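Local coordinates for protein toll-like receptor 6, Variable lymphocyte receptor B (Mus musculus, PDB 3A79) that probably recognises microbial lipopeptides in innate immunity, as a Toll-like receptor ectodomain here fused to part of a hagfish variable lymphocyte receptor, at residues L136-E141 with L161-V166; N110-I115 with N131-L136. All blocks are in the same frame, centred on the assembly; numbering follows the deposited sequence.

Contact 1 (L136-E141 with L161-V166)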
loop_
_atom_site.group_PDB
_atom_site.type_symbol
_atom_site.label_atom_id
_atom_site.label_comp_id
_atom_site.label_asym_id
_atom_site.label_seq_id
_atom_site.Cartn_x
_atom_site.Cartn_y
_atom_site.Cartn_z
ATOM N N LEU B 136 -19.738 -23.717 42.554
ATOM C CA LEU B 136 -19.967 -22.294 42.826
ATOM C C LEU B 136 -20.059 -21.951 44.323
ATOM O O LEU B 136 -21.012 -22.344 44.982
ATOM C CB LEU B 136 -21.245 -21.854 42.116
ATOM C CG LEU B 136 -21.158 -20.965 40.873
ATOM C CD1 LEU B 136 -19.745 -20.912 40.280
ATOM C CD2 LEU B 136 -22.216 -21.360 39.831
ATOM N N PRO B 137 -19.084 -21.182 44.852
ATOM C CA PRO B 137 -18.910 -20.880 46.283
ATOM C C PRO B 137 -19.904 -19.870 46.871
ATOM O O PRO B 137 -19.683 -19.398 47.983
ATOM C CB PRO B 137 -17.512 -20.252 46.342
ATOM C CG PRO B 137 -16.953 -20.347 44.965
ATOM C CD PRO B 137 -18.097 -20.456 44.039
ATOM N N VAL B 138 -20.962 -19.539 46.142
ATOM C CA VAL B 138 -21.957 -18.583 46.606
ATOM C C VAL B 138 -22.834 -19.188 47.692
ATOM O O VAL B 138 -23.723 -19.986 47.393
ATOM C CB VAL B 138 -22.873 -18.157 45.453
ATOM C CG1 VAL B 138 -23.941 -17.179 45.942
ATOM C CG2 VAL B 138 -22.051 -17.556 44.330
ATOM N N CYS B 139 -22.591 -18.810 48.948
ATOM C CA CYS B 139 -23.399 -19.297 50.068
ATOM C C CYS B 139 -24.638 -18.422 50.256
ATOM O O CYS B 139 -24.764 -17.373 49.635
ATOM C CB CYS B 139 -22.605 -19.312 51.378
ATOM S SG CYS B 139 -21.083 -20.288 51.465
ATOM N N LYS B 140 -25.538 -18.840 51.141
ATOM C CA LYS B 140 -26.790 -18.118 51.342
ATOM C C LYS B 140 -26.593 -16.695 51.885
ATOM O O LYS B 140 -27.432 -15.819 51.668
ATOM C CB LYS B 140 -27.738 -18.917 52.248
ATOM C CG LYS B 140 -27.362 -18.919 53.725
ATOM C CD LYS B 140 -28.539 -19.359 54.570
ATOM C CE LYS B 140 -28.085 -20.061 55.842
ATOM N NZ LYS B 140 -29.246 -20.590 56.643
ATOM N N GLU B 141 -25.487 -16.465 52.584
ATOM C CA GLU B 141 -25.265 -15.177 53.231
ATOM C C GLU B 141 -24.929 -14.083 52.225
ATOM O O GLU B 141 -25.029 -12.894 52.539
ATOM C CB GLU B 141 -24.174 -15.272 54.300
ATOM C CG GLU B 141 -24.597 -15.965 55.583
ATOM C CD GLU B 141 -24.416 -17.468 55.516
ATOM O OE1 GLU B 141 -23.989 -17.962 54.453
ATOM O OE2 GLU B 141 -24.698 -18.159 56.521
ATOM N N LEU B 161 -29.891 -23.885 40.815
ATOM C CA LEU B 161 -30.142 -22.910 41.860
ATOM C C LEU B 161 -28.901 -22.307 42.514
ATOM O O LEU B 161 -29.022 -21.602 43.506
ATOM C CB LEU B 161 -31.019 -23.551 42.935
ATOM C CG LEU B 161 -32.495 -23.675 42.593
ATOM C CD1 LEU B 161 -33.268 -23.963 43.863
ATOM C CD2 LEU B 161 -32.969 -22.392 41.959
ATOM N N ASP B 162 -27.719 -22.566 41.966
ATOM C CA ASP B 162 -26.479 -22.219 42.663
ATOM C C ASP B 162 -26.333 -20.727 42.979
ATOM O O ASP B 162 -25.835 -20.372 44.040
ATOM C CB ASP B 162 -25.243 -22.758 41.928
ATOM C CG ASP B 162 -24.970 -24.237 42.228
ATOM O OD1 ASP B 162 -25.693 -24.850 43.047
ATOM O OD2 ASP B 162 -24.019 -24.791 41.636
ATOM N N LEU B 163 -26.789 -19.859 42.078
ATOM C CA LEU B 163 -26.662 -18.413 42.283
ATOM C C LEU B 163 -27.917 -17.749 42.864
ATOM O O LEU B 163 -28.166 -16.565 42.640
ATOM C CB LEU B 163 -26.262 -17.717 40.978
ATOM C CG LEU B 163 -24.911 -18.150 40.417
ATOM C CD1 LEU B 163 -24.656 -17.563 39.028
ATOM C CD2 LEU B 163 -23.838 -17.745 41.400
ATOM N N LEU B 164 -28.703 -18.510 43.616
ATOM C CA LEU B 164 -29.971 -18.007 44.140
ATOM C C LEU B 164 -29.770 -16.911 45.194
ATOM O O LEU B 164 -30.485 -15.913 45.199
ATOM C CB LEU B 164 -30.821 -19.155 44.706
ATOM C CG LEU B 164 -32.298 -19.164 44.300
ATOM C CD1 LEU B 164 -33.207 -19.668 45.423
ATOM C CD2 LEU B 164 -32.723 -17.774 43.854
ATOM N N PRO B 165 -28.797 -17.097 46.093
ATOM C CA PRO B 165 -28.560 -16.063 47.102
ATOM C C PRO B 165 -28.240 -14.667 46.539
ATOM O O PRO B 165 -28.504 -13.673 47.220
ATOM C CB PRO B 165 -27.381 -16.624 47.891
ATOM C CG PRO B 165 -27.533 -18.112 47.751
ATOM C CD PRO B 165 -28.020 -18.319 46.362
ATOM N N VAL B 166 -27.698 -14.570 45.329
ATOM C CA VAL B 166 -27.428 -13.239 44.771
ATOM C C VAL B 166 -28.437 -12.776 43.700
ATOM O O VAL B 166 -28.179 -11.820 42.966
ATOM C CB VAL B 166 -25.950 -13.070 44.284
ATOM C CG1 VAL B 166 -24.974 -13.294 45.444
ATOM C CG2 VAL B 166 -25.620 -13.993 43.115
#

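Contact 2 (N110-I115 with N131-L136)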
loop_
_atom_site.group_PDB
_atom_site.type_symbol
_atom_site.label_atom_id
_atom_site.label_comp_id
_atom_site.label_asym_id
_atom_site.label_seq_id
_atom_site.Cartn_x
_atom_site.Cartn_y
_atom_site.Cartn_z
ATOM N N ASN B 110 -6.167 -17.540 41.627
ATOM C CA ASN B 110 -5.422 -18.224 42.668
ATOM C C ASN B 110 -5.653 -19.725 42.560
ATOM O O ASN B 110 -5.755 -20.271 41.458
ATOM C CB ASN B 110 -5.803 -17.722 44.062
ATOM C CG ASN B 110 -5.213 -16.362 44.375
ATOM O OD1 ASN B 110 -5.500 -15.383 43.696
ATOM N ND2 ASN B 110 -4.394 -16.294 45.417
ATOM N N ARG B 111 -5.732 -20.383 43.711
ATOM C CA ARG B 111 -5.995 -21.811 43.769
ATOM C C ARG B 111 -7.058 -22.103 44.828
ATOM O O ARG B 111 -7.073 -23.168 45.454
ATOM C CB ARG B 111 -4.710 -22.583 44.059
ATOM C CG ARG B 111 -3.692 -22.526 42.946
ATOM C CD ARG B 111 -2.705 -23.664 43.089
ATOM N NE ARG B 111 -1.365 -23.311 42.628
ATOM C CZ ARG B 111 -0.347 -23.024 43.437
ATOM N NH1 ARG B 111 -0.515 -23.050 44.757
ATOM N NH2 ARG B 111 0.840 -22.720 42.926
ATOM N N LEU B 112 -7.950 -21.141 45.010
ATOM C CA LEU B 112 -9.016 -21.246 45.988
ATOM C C LEU B 112 -9.869 -22.502 45.801
ATOM O O LEU B 112 -10.083 -22.960 44.679
ATOM C CB LEU B 112 -9.895 -19.997 45.922
ATOM C CG LEU B 112 -9.270 -18.699 46.428
ATOM C CD1 LEU B 112 -10.245 -17.538 46.263
ATOM C CD2 LEU B 112 -8.867 -18.870 47.873
ATOM N N GLN B 113 -10.355 -23.047 46.912
ATOM C CA GLN B 113 -11.241 -24.202 46.891
ATOM C C GLN B 113 -12.207 -24.175 48.082
ATOM O O GLN B 113 -13.288 -24.758 48.021
ATOM C CB GLN B 113 -10.429 -25.497 46.870
ATOM C CG GLN B 113 -9.562 -25.711 48.102
ATOM C CD GLN B 113 -8.626 -26.901 47.970
ATOM O OE1 GLN B 113 -8.406 -27.411 46.865
ATOM N NE2 GLN B 113 -8.065 -27.351 49.101
ATOM N N ASN B 114 -11.809 -23.503 49.163
ATOM C CA ASN B 114 -12.674 -23.291 50.323
ATOM C C ASN B 114 -12.793 -21.780 50.583
ATOM O O ASN B 114 -11.898 -21.016 50.224
ATOM C CB ASN B 114 -12.123 -24.045 51.553
ATOM C CG ASN B 114 -13.178 -24.248 52.679
ATOM O OD1 ASN B 114 -14.380 -24.057 52.478
ATOM N ND2 ASN B 114 -12.709 -24.651 53.862
ATOM N N ILE B 115 -13.892 -21.354 51.205
ATOM C CA ILE B 115 -14.201 -19.934 51.384
ATOM C C ILE B 115 -15.217 -19.702 52.523
ATOM O O ILE B 115 -16.258 -20.353 52.580
ATOM C CB ILE B 115 -14.758 -19.344 50.058
ATOM C CG1 ILE B 115 -13.646 -18.800 49.187
ATOM C CG2 ILE B 115 -15.718 -18.214 50.300
ATOM C CD1 ILE B 115 -14.175 -17.852 48.162
ATOM N N ASN B 131 -10.397 -19.979 39.754
ATOM C CA ASN B 131 -9.820 -20.696 40.874
ATOM C C ASN B 131 -10.149 -22.165 40.734
ATOM O O ASN B 131 -10.532 -22.614 39.655
ATOM C CB ASN B 131 -10.329 -20.157 42.202
ATOM C CG ASN B 131 -10.010 -18.702 42.384
ATOM O OD1 ASN B 131 -10.718 -17.837 41.876
ATOM N ND2 ASN B 131 -8.940 -18.415 43.108
ATOM N N ASP B 132 -10.003 -22.916 41.818
ATOM C CA ASP B 132 -10.224 -24.348 41.742
ATOM C C ASP B 132 -11.430 -24.795 42.561
ATOM O O ASP B 132 -11.395 -25.818 43.234
ATOM C CB ASP B 132 -8.964 -25.119 42.135
ATOM C CG ASP B 132 -8.687 -26.281 41.197
ATOM O OD1 ASP B 132 -7.819 -26.118 40.306
ATOM O OD2 ASP B 132 -9.354 -27.338 41.322
ATOM N N PHE B 133 -12.505 -24.027 42.483
ATOM C CA PHE B 133 -13.730 -24.394 43.161
ATOM C C PHE B 133 -14.393 -25.554 42.461
ATOM O O PHE B 133 -14.558 -25.543 41.239
ATOM C CB PHE B 133 -14.688 -23.215 43.221
ATOM C CG PHE B 133 -14.261 -22.158 44.178
ATOM C CD1 PHE B 133 -13.865 -20.907 43.720
ATOM C CD2 PHE B 133 -14.229 -22.419 45.540
ATOM C CE1 PHE B 133 -13.464 -19.931 44.604
ATOM C CE2 PHE B 133 -13.833 -21.449 46.437
ATOM C CZ PHE B 133 -13.449 -20.202 45.969
ATOM N N ASP B 134 -14.747 -26.560 43.257
ATOM C CA ASP B 134 -15.548 -27.684 42.814
ATOM C C ASP B 134 -16.888 -27.128 42.343
ATOM O O ASP B 134 -17.232 -27.205 41.161
ATOM C CB ASP B 134 -15.758 -28.646 43.990
ATOM C CG ASP B 134 -15.960 -30.090 43.549
ATOM O OD1 ASP B 134 -16.048 -30.975 44.430
ATOM O OD2 ASP B 134 -16.024 -30.348 42.326
ATOM N N VAL B 135 -17.638 -26.549 43.277
ATOM C CA VAL B 135 -18.935 -25.977 42.955
ATOM C C VAL B 135 -19.020 -24.502 43.354
ATOM O O VAL B 135 -18.430 -24.086 44.352
ATOM C CB VAL B 135 -20.080 -26.784 43.613
ATOM C CG1 VAL B 135 -20.451 -26.197 44.970
ATOM C CG2 VAL B 135 -21.293 -26.820 42.686
ATOM N N LEU B 136 -19.738 -23.717 42.554
ATOM C CA LEU B 136 -19.967 -22.294 42.826
ATOM C C LEU B 136 -20.059 -21.951 44.323
ATOM O O LEU B 136 -21.012 -22.344 44.982
ATOM C CB LEU B 136 -21.245 -21.854 42.116
ATOM C CG LEU B 136 -21.158 -20.965 40.873
ATOM C CD1 LEU B 136 -19.745 -20.912 40.280
ATOM C CD2 LEU B 136 -22.216 -21.360 39.831
#

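Contact 1 (L136-E141 with L161-V166)
V138 and L163 meet where two loops of the Toll-like receptor 6 part run next to each other. The CA atoms of V138 and L163 are 6.4 Å apart. L136 faces D162 at a similar spacing, and the chains close to 5.0 Å between the CA atoms of K140 and P165. Segment 161-166 starts with a type I beta turn from L161 to L164, closed by a hydrogen bond from L164 N to L161 O. No hydrogen bond joins the two segments, so the contact rests on packing.

V138 is central. Its CG1 lies anti to the backbone N (chi1 179°), and CG2 lies beside that N. The two methyls therefore serve different partners. CG2 meets CD2 of L163, and these two side chains cross at about a right angle. V138 CG1 lies 4.0 Å from P165 CB and 4.1 Å from V166 CG1. L136 packs at the other end. L136 CD2 lies 3.9 Å from CB of D162, so the leucine touches the aliphatic part of the aspartate. L136 CG is also 4.2 Å from CD2 of L163, so L163 CD2 touches both L136 and V138. P165 turns its ring against backbone: P165 CG is 3.7 Å from K140 CA, and its CB and CG also lie against the C139 carbonyl oxygen.

C139 ties this loop to C117 through a disulfide. The D162 carboxylate makes a long, weak ion pair with R159. From strand 150-154, L153 touches L136, V138 and L163, while L151 touches V166. From strand 190-196, L191 touches L136 and D162, and P194 touches L163 and V166. The contact thus joins successive turns of a leucine-rich repeat solenoid on the side of their connecting loops.

Contact 2 (N110-I115 with N131-L136)
D132 N donates a 2.9 Å hydrogen bond to L112 O. The donor lies in the carbonyl plane with a C=O...N angle of 154°, though the N-H is bent at 134°. The carbonyl oxygen of L112 also sits over the centre of the F133 ring, 4.2 Å above its plane. It therefore faces both a backbone amide and an aromatic face.

F133 is the main apolar piece. Its CG is anti to its own carbonyl carbon (chi1 -72°), and the ring beyond reaches the other segment. F133 CZ lies 3.6 Å from L112 CB. I115 brings CG1 and CD1 to CZ of F133, CD1 approaching obliquely, and its side chain crosses the phenylalanine at about a right angle. CD2 of F133 is 3.5 Å from the carbonyl oxygen of Q113. An alanine in place of F133 would probably leave L112 CB and the end of I115 without the ring they pack on, opening a gap between the two segments.

The pairing follows the leucine-rich repeat of the Toll-like receptor 6 part. N110 and N131 hold the same consensus asparagine position in consecutive repeats, and L112 and F133 the apolar position two residues on. The side chains of L112 and N131 lie side by side and point the same way, with their CB atoms 3.7 Å apart. Q113 stays at the surface, but Q113 CB approaches D132 O at 3.8 Å.

Further out, N131 N is hydrogen-bonded to S154 OG. L91 of strand 90-91 packs on L112, and F93 on I115. Backbone hydrogen bonds link R111 with I88 and Q113 with R89 on the preceding turn, and D134 with A156 on the following one.

In the fold
Both contacts lie in the Toll-like receptor 6 part of the fusion, toward its N-terminal end. Contact 2 comes first along the chain and closes before contact 1 opens. Their centres are 14 Å apart, on the same side of the chain's centre. They share L136, which ends one segment of contact 2 and starts one of contact 1. They also touch directly, with D162 OD2 lying 3.6 Å from V135 CG2. The loop between strands 125-127 and 150-154 takes part in both, meeting the preceding turn in contact 2 and the following one in contact 1. Together they continue the stacking of solenoid turns beyond the strands 104-106, 125-127 and 150-154.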